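Local coordinates for uncharacterized HDOD domain protein (Geobacter sulfurreducens, PDB 3HC1) that is of unknown function but holds a pair of bridged iron(III) ions in an all-helical HDOD domain, consistent with a metal-dependent phosphohydrolase, at residues 124-129 with 236-241; 243-248 with 294-299; 129-134 with 141-146; 98-103 with 148-153. All coordinates share one frame; numbering follows the deposited sequence. Where two conformers were deposited one is given.

Interaction 1: residues 124-129 with 236-241. With FE (Fe (III) ion), chain C.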
loop_
_atom_site.group_PDB
_atom_site.type_symbol
_atom_site.label_atom_id
_atom_site.label_comp_id
_atom_site.label_asym_id
_atom_site.label_seq_id
_atom_site.Cartn_x
_atom_site.Cartn_y
_atom_site.Cartn_z
ATOM N N LEU A 124 5.543 -0.163 -0.879
ATOM C CA LEU A 124 6.027 -1.424 -0.301
ATOM C C LEU A 124 6.259 -1.315 1.208
ATOM O O LEU A 124 5.925 -2.243 1.945
ATOM C CB LEU A 124 7.317 -1.892 -0.980
ATOM C CG LEU A 124 7.840 -3.297 -0.618
ATOM C CD1 LEU A 124 6.739 -4.383 -0.831
ATOM C CD2 LEU A 124 9.077 -3.586 -1.491
ATOM N N GLY A 125 6.801 -0.188 1.664
ATOM C CA GLY A 125 7.033 0.043 3.099
ATOM C C GLY A 125 5.725 0.057 3.875
ATOM O O GLY A 125 5.586 -0.632 4.868
ATOM N N VAL A 126 4.764 0.843 3.396
ATOM C CA VAL A 126 3.437 0.897 3.958
ATOM C C VAL A 126 2.755 -0.495 4.003
ATOM O O VAL A 126 2.196 -0.871 5.052
ATOM C CB VAL A 126 2.548 1.983 3.283
ATOM C CG1 VAL A 126 1.012 1.912 3.742
ATOM C CG2 VAL A 126 3.155 3.378 3.613
ATOM N N ALA A 127 2.793 -1.236 2.893
ATOM C CA ALA A 127 2.242 -2.586 2.867
ATOM C C ALA A 127 2.828 -3.399 4.028
ATOM O O ALA A 127 2.090 -4.052 4.801
ATOM C CB ALA A 127 2.544 -3.287 1.526
ATOM N N ARG A 128 4.156 -3.421 4.100
ATOM C CA ARG A 128 4.862 -4.303 5.040
ATOM C C ARG A 128 4.641 -3.924 6.484
ATOM O O ARG A 128 4.466 -4.798 7.354
ATOM C CB ARG A 128 6.350 -4.355 4.744
ATOM C CG ARG A 128 6.683 -5.150 3.529
ATOM C CD ARG A 128 8.178 -5.165 3.198
ATOM N NE ARG A 128 8.421 -5.977 2.026
ATOM C CZ ARG A 128 9.608 -6.235 1.484
ATOM N NH1 ARG A 128 10.730 -5.751 2.006
ATOM N NH2 ARG A 128 9.667 -7.016 0.420
ATOM N N ILE A 129 4.701 -2.629 6.769
ATOM C CA ILE A 129 4.465 -2.140 8.125
ATOM C C ILE A 129 3.015 -2.329 8.524
ATOM O O ILE A 129 2.736 -2.741 9.663
ATOM C CB ILE A 129 4.914 -0.649 8.301
ATOM C CG1 ILE A 129 6.450 -0.658 8.322
ATOM C CG2 ILE A 129 4.312 -0.024 9.622
ATOM C CD1 ILE A 129 7.114 0.605 8.125
ATOM N N PHE A 236 -2.102 4.453 9.714
ATOM C CA PHE A 236 -0.958 4.516 10.640
ATOM C C PHE A 236 0.358 4.248 9.920
ATOM O O PHE A 236 1.338 5.017 10.047
ATOM C CB PHE A 236 -1.104 3.598 11.874
ATOM C CG PHE A 236 0.073 3.627 12.767
ATOM C CD1 PHE A 236 1.170 2.851 12.500
ATOM C CD2 PHE A 236 0.128 4.535 13.819
ATOM C CE1 PHE A 236 2.283 2.920 13.266
ATOM C CE2 PHE A 236 1.247 4.606 14.598
ATOM C CZ PHE A 236 2.320 3.807 14.327
ATOM N N ALA A 237 0.390 3.171 9.149
ATOM C CA ALA A 237 1.606 2.803 8.423
ATOM C C ALA A 237 2.090 3.908 7.473
ATOM O O ALA A 237 3.298 4.131 7.340
ATOM C CB ALA A 237 1.449 1.450 7.699
ATOM N N ASP A 238 1.171 4.629 6.856
ATOM C CA ASP A 238 1.543 5.683 5.952
ATOM C C ASP A 238 2.192 6.838 6.712
ATOM O O ASP A 238 3.270 7.317 6.345
ATOM C CB ASP A 238 0.342 6.182 5.140
ATOM C CG ASP A 238 0.667 7.414 4.373
ATOM O OD1 ASP A 238 1.590 7.326 3.567
ATOM O OD2 ASP A 238 0.062 8.480 4.592
ATOM N N GLU A 239 1.534 7.297 7.771
ATOM C CA GLU A 239 2.091 8.353 8.600
ATOM C C GLU A 239 3.468 7.955 9.205
ATOM O O GLU A 239 4.429 8.739 9.183
ATOM C CB GLU A 239 1.081 8.824 9.666
ATOM C CG GLU A 239 1.552 10.120 10.324
ATOM C CD GLU A 239 0.490 10.859 11.047
ATOM O OE1 GLU A 239 -0.505 10.213 11.336
ATOM O OE2 GLU A 239 0.629 12.083 11.288
ATOM N N TYR A 240 3.582 6.708 9.645
ATOM C CA TYR A 240 4.816 6.191 10.190
ATOM C C TYR A 240 5.940 6.265 9.151
ATOM O O TYR A 240 6.995 6.844 9.420
ATOM C CB TYR A 240 4.672 4.743 10.691
ATOM C CG TYR A 240 5.965 4.229 11.242
ATOM C CD1 TYR A 240 6.927 3.656 10.413
ATOM C CD2 TYR A 240 6.265 4.370 12.584
ATOM C CE1 TYR A 240 8.122 3.248 10.926
ATOM C CE2 TYR A 240 7.450 3.973 13.093
ATOM C CZ TYR A 240 8.373 3.402 12.290
ATOM O OH TYR A 240 9.568 3.029 12.845
ATOM N N CYS A 241 5.692 5.698 7.965
ATOM C CA CYS A 241 6.646 5.709 6.868
ATOM C C CYS A 241 7.042 7.125 6.477
ATOM O O CYS A 241 8.213 7.387 6.281
ATOM C CB CYS A 241 6.118 4.948 5.694
ATOM S SG CYS A 241 6.202 3.144 5.986
HETATM FE FE FE C . 1.233 7.303 1.342
HETATM O O HOH W 1 -0.519 8.145 1.760
#
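Ile129 and Val126 of one helix close on Ala237, Tyr240 and Cys241 of another, a worked example of two helices packed closely through small residues beside a metal ligand. The axes of the two segments approach to 8.5 Å at 127°, and backbones come nearest at Val126 and Ala237, whose CA atoms are 5.2 Å apart.

The apolar contacts do most of the work. Ala237 CB sits in the gap between the two aliphatic residues, 3.8 Å from Ile129 CG2 and also against Val126 CG1 and the carbonyl oxygen of Val126. In Ile129, chi1 (-73°) puts CG1 anti to the carbonyl carbon, and chi2 (164°) then carries CD1 to 3.4 Å from Cys241 SG and 3.8 Å from Tyr240 CD1; the isoleucine chain crosses the tyrosine at about a right angle. Cys241 SG also lies over the backbone at Gly125 C, 3.8 Å away. Val126 CG2 rests on Asp238 CA at 3.7 Å.

The metal contact is made by Asp238, whose CB leaves the second helix away from the first; its OD1 binds an iron at 2.2 Å. His122, His152, Asp153 and Glu249 give the remaining protein ligands, and a water bridges to the second iron.

Both segments are deep in the helical bundle: helix 142-150 packs on Ala127, while helix 281-302 covers Ile129 and Tyr240, whose OH is hydrogen-bonded to Asp289.

Interaction 2: residues 243-248 with 294-299; sequences LRRLGF and EIRAAV
Arg296 reaches from its helix across the loop at Arg244, Arg245 and Leu246, and its orientation organises the contact. The chain leaves the helix with CG anti to the carbonyl carbon, and a bend at chi3 (-59°) turns NE away from an extended course. NH1 then meets Arg244 O at 2.7 Å, a weak hydrogen bond because the N-H...O angle is only 122°. CD lies 3.1 Å from Arg245 O, which keeps two successive loop carbonyls close to the arginine.

Arg245 CB stands 3.8 Å above one face of the Arg296 guanidinium, displaced toward the rim, while the end of its chain leads away. The two guanidinium planes are turned 64° apart, and the like charges, Arg245 NH1 and Arg296 NH2, remain 5.1 Å apart, not in contact. With its aliphatic part, Arg296 runs past Leu246 in the opposite direction, Leu246 CD2 lying 3.9 Å from Arg296 CG. The leucine branches also touch Ile295 and Val299, at looser range.

Arg244 itself is paired in a salt bridge with Asp289. Leu246 O accepts a hydrogen bond from ND1 of His122, an iron ligand, so the arrangement is that of a second-shell loop beside an HD-type metal site, packed against helix 281-302.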
loop_
_atom_site.group_PDB
_atom_site.type_symbol
_atom_site.label_atom_id
_atom_site.label_comp_id
_atom_site.label_asym_id
_atom_site.label_seq_id
_atom_site.Cartn_x
_atom_site.Cartn_y
_atom_site.Cartn_z
ATOM N N LEU A 243 6.977 9.800 8.320
ATOM C CA LEU A 243 7.786 10.344 9.434
ATOM C C LEU A 243 9.120 9.634 9.673
ATOM O O LEU A 243 9.950 10.193 10.338
ATOM C CB LEU A 243 6.978 10.404 10.737
ATOM C CG LEU A 243 5.893 11.486 10.809
ATOM C CD1 LEU A 243 4.942 11.235 12.025
ATOM C CD2 LEU A 243 6.430 12.917 10.795
ATOM N N ARG A 244 9.340 8.452 9.129
ATOM C CA ARG A 244 10.574 7.693 9.332
ATOM C C ARG A 244 11.322 7.409 8.030
ATOM O O ARG A 244 11.826 6.310 7.812
ATOM C CB ARG A 244 10.244 6.369 10.037
ATOM C CG ARG A 244 9.668 6.514 11.431
ATOM C CD ARG A 244 10.590 7.205 12.385
ATOM N NE ARG A 244 10.258 6.965 13.794
ATOM C CZ ARG A 244 10.503 7.814 14.805
ATOM N NH1 ARG A 244 11.062 8.971 14.594
ATOM N NH2 ARG A 244 10.175 7.503 16.048
ATOM N N ARG A 245 11.352 8.398 7.147
ATOM C CA ARG A 245 12.204 8.428 5.968
ATOM C C ARG A 245 11.851 7.340 4.955
ATOM O O ARG A 245 12.727 6.869 4.252
ATOM C CB ARG A 245 13.707 8.336 6.319
ATOM C CG ARG A 245 14.242 9.340 7.397
ATOM C CD ARG A 245 15.727 9.061 7.701
ATOM N NE ARG A 245 16.421 10.257 8.180
ATOM C CZ ARG A 245 16.820 10.476 9.433
ATOM N NH1 ARG A 245 16.606 9.585 10.407
ATOM N NH2 ARG A 245 17.453 11.612 9.720
ATOM N N LEU A 246 10.575 6.949 4.885
ATOM C CA LEU A 246 10.142 5.963 3.896
ATOM C C LEU A 246 8.909 6.533 3.144
ATOM O O LEU A 246 7.878 5.892 3.013
ATOM C CB LEU A 246 9.888 4.624 4.582
ATOM C CG LEU A 246 9.613 3.326 3.785
ATOM C CD1 LEU A 246 10.557 3.223 2.608
ATOM C CD2 LEU A 246 9.696 2.142 4.731
ATOM N N GLY A 247 9.019 7.786 2.723
ATOM C CA GLY A 247 7.915 8.477 2.068
ATOM C C GLY A 247 8.280 9.740 1.335
ATOM O O GLY A 247 9.485 10.097 1.161
ATOM N N PHE A 248 7.252 10.416 0.859
ATOM C CA PHE A 248 7.485 11.610 0.025
ATOM C C PHE A 248 6.391 12.630 0.146
ATOM O O PHE A 248 6.502 13.690 -0.428
ATOM C CB PHE A 248 7.606 11.196 -1.477
ATOM C CG PHE A 248 6.325 10.601 -2.044
ATOM C CD1 PHE A 248 6.023 9.285 -1.818
ATOM C CD2 PHE A 248 5.400 11.402 -2.745
ATOM C CE1 PHE A 248 4.798 8.717 -2.295
ATOM C CE2 PHE A 248 4.205 10.864 -3.221
ATOM C CZ PHE A 248 3.901 9.522 -3.000
ATOM N N GLU A 294 16.498 -1.434 8.849
ATOM C CA GLU A 294 16.447 -2.727 8.158
ATOM C C GLU A 294 15.267 -2.849 7.193
ATOM O O GLU A 294 15.434 -3.318 6.049
ATOM C CB GLU A 294 16.420 -3.850 9.165
ATOM C CG GLU A 294 17.767 -4.043 9.799
ATOM C CD GLU A 294 17.705 -4.713 11.146
ATOM O OE1 GLU A 294 17.015 -4.185 12.063
ATOM O OE2 GLU A 294 18.382 -5.759 11.290
ATOM N N ILE A 295 14.104 -2.368 7.600
ATOM C CA ILE A 295 12.900 -2.443 6.718
ATOM C C ILE A 295 13.160 -1.626 5.437
ATOM O O ILE A 295 12.999 -2.114 4.308
ATOM C CB ILE A 295 11.626 -1.960 7.440
ATOM C CG1 ILE A 295 11.171 -2.971 8.499
ATOM C CG2 ILE A 295 10.488 -1.713 6.449
ATOM C CD1 ILE A 295 10.267 -2.342 9.578
ATOM N N ARG A 296 13.674 -0.417 5.621
ATOM C CA ARG A 296 14.027 0.444 4.498
ATOM C C ARG A 296 15.074 -0.160 3.570
ATOM O O ARG A 296 14.966 -0.029 2.351
ATOM C CB ARG A 296 14.516 1.816 4.990
ATOM C CG ARG A 296 13.449 2.686 5.573
ATOM C CD ARG A 296 13.812 4.197 5.519
ATOM N NE ARG A 296 15.033 4.496 6.238
ATOM C CZ ARG A 296 15.143 4.833 7.532
ATOM N NH1 ARG A 296 14.094 4.964 8.348
ATOM N NH2 ARG A 296 16.356 5.059 8.028
ATOM N N ALA A 297 16.091 -0.783 4.148
ATOM C CA ALA A 297 17.094 -1.487 3.336
ATOM C C ALA A 297 16.453 -2.576 2.450
ATOM O O ALA A 297 16.771 -2.694 1.247
ATOM C CB ALA A 297 18.205 -2.074 4.200
ATOM N N ALA A 298 15.566 -3.362 3.043
ATOM C CA ALA A 298 14.958 -4.474 2.360
ATOM C C ALA A 298 14.068 -3.929 1.213
ATOM O O ALA A 298 14.204 -4.313 0.023
ATOM C CB ALA A 298 14.142 -5.317 3.365
ATOM N N VAL A 299 13.210 -2.980 1.556
ATOM C CA VAL A 299 12.401 -2.307 0.546
ATOM C C VAL A 299 13.234 -1.793 -0.627
ATOM O O VAL A 299 12.911 -2.065 -1.799
ATOM C CB VAL A 299 11.568 -1.150 1.155
ATOM C CG1 VAL A 299 10.994 -0.294 0.082
ATOM C CG2 VAL A 299 10.456 -1.712 2.012
#

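Interaction 3: residues 129-134 with 141-146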
loop_
_atom_site.group_PDB
_atom_site.type_symbol
_atom_site.label_atom_id
_atom_site.label_comp_id
_atom_site.label_asym_id
_atom_site.label_seq_id
_atom_site.Cartn_x
_atom_site.Cartn_y
_atom_site.Cartn_z
ATOM N N ILE A 129 4.701 -2.629 6.769
ATOM C CA ILE A 129 4.465 -2.140 8.125
ATOM C C ILE A 129 3.015 -2.329 8.524
ATOM O O ILE A 129 2.736 -2.741 9.663
ATOM C CB ILE A 129 4.914 -0.649 8.301
ATOM C CG1 ILE A 129 6.450 -0.658 8.322
ATOM C CG2 ILE A 129 4.312 -0.024 9.622
ATOM C CD1 ILE A 129 7.114 0.605 8.125
ATOM N N ALA A 130 2.086 -2.026 7.611
ATOM C CA ALA A 130 0.679 -2.256 7.910
ATOM C C ALA A 130 0.428 -3.747 8.222
ATOM O O ALA A 130 -0.337 -4.047 9.133
ATOM C CB ALA A 130 -0.188 -1.798 6.816
ATOM N N LYS A 131 1.103 -4.641 7.515
ATOM C CA LYS A 131 0.951 -6.051 7.790
ATOM C C LYS A 131 1.507 -6.381 9.154
ATOM O O LYS A 131 0.842 -7.111 9.889
ATOM C CB LYS A 131 1.562 -6.947 6.748
ATOM C CG LYS A 131 1.043 -8.397 6.880
ATOM C CD LYS A 131 1.724 -9.338 5.932
ATOM C CE LYS A 131 1.234 -10.785 6.142
ATOM N NZ LYS A 131 2.056 -11.783 5.378
ATOM N N LEU A 132 2.696 -5.842 9.502
ATOM C CA LEU A 132 3.294 -6.092 10.830
ATOM C C LEU A 132 2.298 -5.735 11.933
ATOM O O LEU A 132 2.116 -6.519 12.902
ATOM C CB LEU A 132 4.599 -5.322 11.033
ATOM C CG LEU A 132 5.829 -5.764 10.238
ATOM C CD1 LEU A 132 6.888 -4.663 10.255
ATOM C CD2 LEU A 132 6.383 -7.111 10.750
ATOM N N ILE A 133 1.639 -4.570 11.781
ATOM C CA ILE A 133 0.629 -4.154 12.719
ATOM C C ILE A 133 -0.558 -5.145 12.802
ATOM O O ILE A 133 -1.054 -5.456 13.927
ATOM C CB ILE A 133 0.190 -2.702 12.484
ATOM C CG1 ILE A 133 1.397 -1.766 12.713
ATOM C CG2 ILE A 133 -0.989 -2.341 13.430
ATOM C CD1 ILE A 133 1.320 -0.446 12.027
ATOM N N ALA A 134 -1.012 -5.633 11.641
ATOM C CA ALA A 134 -2.070 -6.609 11.564
ATOM C C ALA A 134 -1.705 -7.814 12.434
ATOM O O ALA A 134 -2.484 -8.273 13.251
ATOM C CB ALA A 134 -2.211 -7.072 10.182
ATOM N N ASN A 141 -6.714 -11.843 8.918
ATOM C CA ASN A 141 -6.265 -12.036 7.545
ATOM C C ASN A 141 -5.317 -10.908 7.189
ATOM O O ASN A 141 -5.730 -9.954 6.528
ATOM C CB ASN A 141 -7.477 -12.070 6.612
ATOM C CG ASN A 141 -8.273 -13.357 6.729
ATOM O OD1 ASN A 141 -9.388 -13.363 7.244
ATOM N ND2 ASN A 141 -7.698 -14.462 6.255
ATOM N N PRO A 142 -4.052 -10.989 7.655
ATOM C CA PRO A 142 -3.123 -9.861 7.460
ATOM C C PRO A 142 -2.723 -9.595 6.005
ATOM O O PRO A 142 -2.313 -8.466 5.686
ATOM C CB PRO A 142 -1.894 -10.243 8.283
ATOM C CG PRO A 142 -2.063 -11.737 8.626
ATOM C CD PRO A 142 -3.493 -12.061 8.518
ATOM N N VAL A 143 -2.810 -10.590 5.119
ATOM C CA VAL A 143 -2.530 -10.323 3.712
ATOM C C VAL A 143 -3.482 -9.247 3.131
ATOM O O VAL A 143 -3.078 -8.476 2.279
ATOM C CB VAL A 143 -2.411 -11.631 2.849
ATOM C CG1 VAL A 143 -2.114 -11.285 1.377
ATOM C CG2 VAL A 143 -1.259 -12.515 3.388
ATOM N N ASN A 144 -4.732 -9.187 3.608
ATOM C CA ASN A 144 -5.711 -8.170 3.175
ATOM C C ASN A 144 -5.241 -6.750 3.537
ATOM O O ASN A 144 -5.432 -5.809 2.764
ATOM C CB ASN A 144 -7.070 -8.359 3.838
ATOM C CG ASN A 144 -7.746 -9.642 3.450
ATOM O OD1 ASN A 144 -7.109 -10.659 3.252
ATOM N ND2 ASN A 144 -9.041 -9.600 3.381
ATOM N N VAL A 145 -4.556 -6.650 4.662
ATOM C CA VAL A 145 -3.993 -5.368 5.089
ATOM C C VAL A 145 -2.783 -5.046 4.231
ATOM O O VAL A 145 -2.541 -3.894 3.885
ATOM C CB VAL A 145 -3.580 -5.381 6.578
ATOM C CG1 VAL A 145 -3.132 -4.016 7.041
ATOM C CG2 VAL A 145 -4.725 -5.855 7.458
ATOM N N TYR A 146 -1.960 -6.045 3.968
ATOM C CA TYR A 146 -0.820 -5.871 3.092
ATOM C C TYR A 146 -1.257 -5.303 1.707
ATOM O O TYR A 146 -0.678 -4.334 1.209
ATOM C CB TYR A 146 -0.067 -7.184 2.890
ATOM C CG TYR A 146 1.148 -7.058 1.982
ATOM C CD1 TYR A 146 1.026 -7.237 0.618
ATOM C CD2 TYR A 146 2.404 -6.786 2.489
ATOM C CE1 TYR A 146 2.090 -7.130 -0.223
ATOM C CE2 TYR A 146 3.526 -6.692 1.611
ATOM C CZ TYR A 146 3.343 -6.845 0.272
ATOM O OH TYR A 146 4.396 -6.777 -0.599
#
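A helical hairpin brings Lys131, Ala130 and Ala134 against Pro142, Val145 and Tyr146: helices 116-136 and 142-150 follow each other in the chain and run back nearly antiparallel. Their short segments cross at 156°, with axes 8.0 Å apart.

Two alanines line the close approach. Ala134 CB meets Pro142 CB at 3.7 Å and also touches Val145 CG2, while Ala130 CB lies 3.7 Å from Val145 CG1, so the two methyls of one valine serve successive turns of the partner helix. In the all-helical HDOD fold this hairpin leads from one iron ligand, His122, to the next pair, His152 and Asp153, which lie just beyond the second helix.

Lys131 crosses both Pro142 and Tyr146 obliquely. Its chi1 of -164° sets CG anti to the backbone N, 3.7 Å from Pro142 CB; the chain is extended from there, with CD 4.1 Å from Tyr146 CB. Farther out the lysine lies side by side with Val143, both pointing the same way, with NZ 3.9 Å from Val143 CG2. The ammonium group is held by a salt bridge to Glu96 of helix 82-108 and by a hydrogen bond to a glycerol molecule, probably from the crystallisation liquor, whereas Tyr146 OH is hydrogen-bonded to Thr100 OG1 of that same helix.

Interaction 4: residues 98-103 with 148-153; sequences IFTCAI and AGLLHD. With FE (Fe (III) ion), chain C; FE (Fe (III) ion), chain B.
Leu150 and Leu151 meet Phe99 and Ile103 just ahead of the His-Asp pair that gives the HD superfamily its name, so an apolar contact adjoins a two-iron site. Leu150 CD2 touches Ile103 CG2 at 3.6 Å and Phe99 CE2 at 3.9 Å, near the plane of the ring at its edge, and it also approaches Thr100 OG1, the partner of Tyr146. Leu150 slides past both Phe99 and Ile103 in the opposite direction. Leu151 supplies the neighbouring pair of contacts: CD1 reaches the ring edge at Phe99 CZ, in plane, and CD2 lies 3.9 Å from Ile103 CD1.

Outward from this layer, helix 116-136 backs Leu150 through Trp120, Ser123 and Ala127, while helix 31-39 lies against Phe99.

The two residues after Leu151 turn to the metals. Asp153 bridges them, OD2 binding one iron at 2.1 Å and OD1 the other at 2.2 Å. His152 NE2 binds the first of these irons at 2.3 Å. The imidazole takes up chi1 84°, with CG between the backbone N and the carbonyl carbon, and its orientation is fixed from behind by His152 ND1, which donates to Gly149 O at 2.6 Å, close to the ring plane and with an N-H...O angle of 157°.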
loop_
_atom_site.group_PDB
_atom_site.type_symbol
_atom_site.label_atom_id
_atom_site.label_comp_id
_atom_site.label_asym_id
_atom_site.label_seq_id
_atom_site.Cartn_x
_atom_site.Cartn_y
_atom_site.Cartn_z
ATOM N N ILE A 98 3.074 -13.182 -5.101
ATOM C CA ILE A 98 2.580 -13.059 -6.496
ATOM C C ILE A 98 1.953 -11.658 -6.738
ATOM O O ILE A 98 2.257 -10.968 -7.735
ATOM C CB ILE A 98 1.571 -14.195 -6.863
ATOM C CG1 ILE A 98 2.291 -15.562 -6.896
ATOM C CG2 ILE A 98 0.967 -13.934 -8.226
ATOM C CD1 ILE A 98 1.391 -16.747 -7.181
ATOM N N PHE A 99 1.093 -11.263 -5.810
ATOM C CA PHE A 99 0.477 -9.962 -5.876
ATOM C C PHE A 99 1.535 -8.856 -6.032
ATOM O O PHE A 99 1.422 -8.002 -6.899
ATOM C CB PHE A 99 -0.364 -9.714 -4.624
ATOM C CG PHE A 99 -1.057 -8.401 -4.632
ATOM C CD1 PHE A 99 -2.293 -8.271 -5.240
ATOM C CD2 PHE A 99 -0.477 -7.299 -4.039
ATOM C CE1 PHE A 99 -2.936 -7.049 -5.255
ATOM C CE2 PHE A 99 -1.128 -6.064 -4.058
ATOM C CZ PHE A 99 -2.350 -5.962 -4.665
ATOM N N THR A 100 2.569 -8.934 -5.204
ATOM C CA THR A 100 3.669 -7.957 -5.174
ATOM C C THR A 100 4.449 -7.945 -6.480
ATOM O O THR A 100 4.776 -6.884 -7.016
ATOM C CB THR A 100 4.594 -8.268 -3.955
ATOM O OG1 THR A 100 3.794 -8.170 -2.762
ATOM C CG2 THR A 100 5.777 -7.318 -3.864
ATOM N N CYS A 101 4.754 -9.141 -6.990
ATOM C CA CYS A 101 5.577 -9.256 -8.182
ATOM C C CYS A 101 4.848 -8.893 -9.422
ATOM O O CYS A 101 5.489 -8.514 -10.370
ATOM C CB CYS A 101 6.170 -10.655 -8.322
ATOM S SG CYS A 101 7.319 -10.959 -6.979
ATOM N N ALA A 102 3.520 -8.958 -9.392
ATOM C CA ALA A 102 2.695 -8.548 -10.536
ATOM C C ALA A 102 2.370 -7.060 -10.461
ATOM O O ALA A 102 2.378 -6.394 -11.468
ATOM C CB ALA A 102 1.375 -9.367 -10.620
ATOM N N ILE A 103 2.079 -6.548 -9.273
ATOM C CA ILE A 103 1.677 -5.151 -9.146
ATOM C C ILE A 103 2.889 -4.204 -9.459
ATOM O O ILE A 103 2.699 -3.040 -9.780
ATOM C CB ILE A 103 1.045 -4.887 -7.790
ATOM C CG1 ILE A 103 0.167 -3.614 -7.810
ATOM C CG2 ILE A 103 2.068 -4.824 -6.680
ATOM C CD1 ILE A 103 -1.173 -3.847 -8.421
ATOM N N ALA A 148 -4.143 -3.795 0.804
ATOM C CA ALA A 148 -4.686 -2.422 0.966
ATOM C C ALA A 148 -3.548 -1.400 1.055
ATOM O O ALA A 148 -3.618 -0.329 0.443
ATOM C CB ALA A 148 -5.636 -2.303 2.147
ATOM N N GLY A 149 -2.497 -1.765 1.788
ATOM C CA GLY A 149 -1.319 -0.903 1.986
ATOM C C GLY A 149 -0.538 -0.624 0.725
ATOM O O GLY A 149 -0.214 0.527 0.390
ATOM N N LEU A 150 -0.243 -1.694 -0.007
ATOM C CA LEU A 150 0.518 -1.552 -1.251
ATOM C C LEU A 150 -0.248 -0.725 -2.284
ATOM O O LEU A 150 0.380 -0.092 -3.140
ATOM C CB LEU A 150 0.850 -2.934 -1.821
ATOM C CG LEU A 150 1.923 -3.028 -2.906
ATOM C CD1 LEU A 150 3.175 -2.252 -2.609
ATOM C CD2 LEU A 150 2.276 -4.514 -3.121
ATOM N N LEU A 151 -1.598 -0.706 -2.209
ATOM C CA LEU A 151 -2.398 0.016 -3.175
ATOM C C LEU A 151 -2.812 1.411 -2.704
ATOM O O LEU A 151 -3.512 2.121 -3.436
ATOM C CB LEU A 151 -3.692 -0.753 -3.510
ATOM C CG LEU A 151 -3.446 -2.098 -4.228
ATOM C CD1 LEU A 151 -4.739 -2.874 -4.305
ATOM C CD2 LEU A 151 -2.896 -1.763 -5.623
ATOM N N HIS A 152 -2.463 1.781 -1.467
ATOM C CA HIS A 152 -3.028 3.003 -0.852
ATOM C C HIS A 152 -2.844 4.321 -1.650
ATOM O O HIS A 152 -3.736 5.158 -1.728
ATOM C CB HIS A 152 -2.623 3.164 0.616
ATOM C CG HIS A 152 -1.273 3.815 0.812
ATOM N ND1 HIS A 152 -0.099 3.142 0.567
ATOM C CD2 HIS A 152 -0.913 5.056 1.225
ATOM C CE1 HIS A 152 0.925 3.951 0.768
ATOM N NE2 HIS A 152 0.462 5.108 1.193
ATOM N N ASP A 153 -1.652 4.464 -2.226
ATOM C CA ASP A 153 -1.279 5.584 -3.032
ATOM C C ASP A 153 -1.349 5.337 -4.534
ATOM O O ASP A 153 -0.691 6.052 -5.321
ATOM C CB ASP A 153 0.130 6.032 -2.625
ATOM C CG ASP A 153 0.103 6.978 -1.422
ATOM O OD1 ASP A 153 -0.999 7.497 -1.121
ATOM O OD2 ASP A 153 1.156 7.168 -0.777
HETATM FE FE FE C . 1.233 7.303 1.342
HETATM FE FE FE B . -1.415 9.032 0.351
HETATM O O HOH W 1 -0.519 8.145 1.760
#

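In the fold
Helix 116-136 links interactions 1 and 3, which share Ile129 and have centres about 10 Å apart; helix 142-150 links interactions 3 and 4. Along the chain, interaction 3 is nested inside the loops closed by interactions 1 and 4, whose own segments alternate, while interaction 2 opens after all three have closed. Its centre is about 9 Å from that of interaction 1 but 16 to 17 Å from those of interactions 3 and 4. Interactions 1 and 4 meet at the same iron and its bridging water. The packing of these helices thus accompanies the gathering of ligands distant in sequence round the irons, with the 243-248 loop flanking the site.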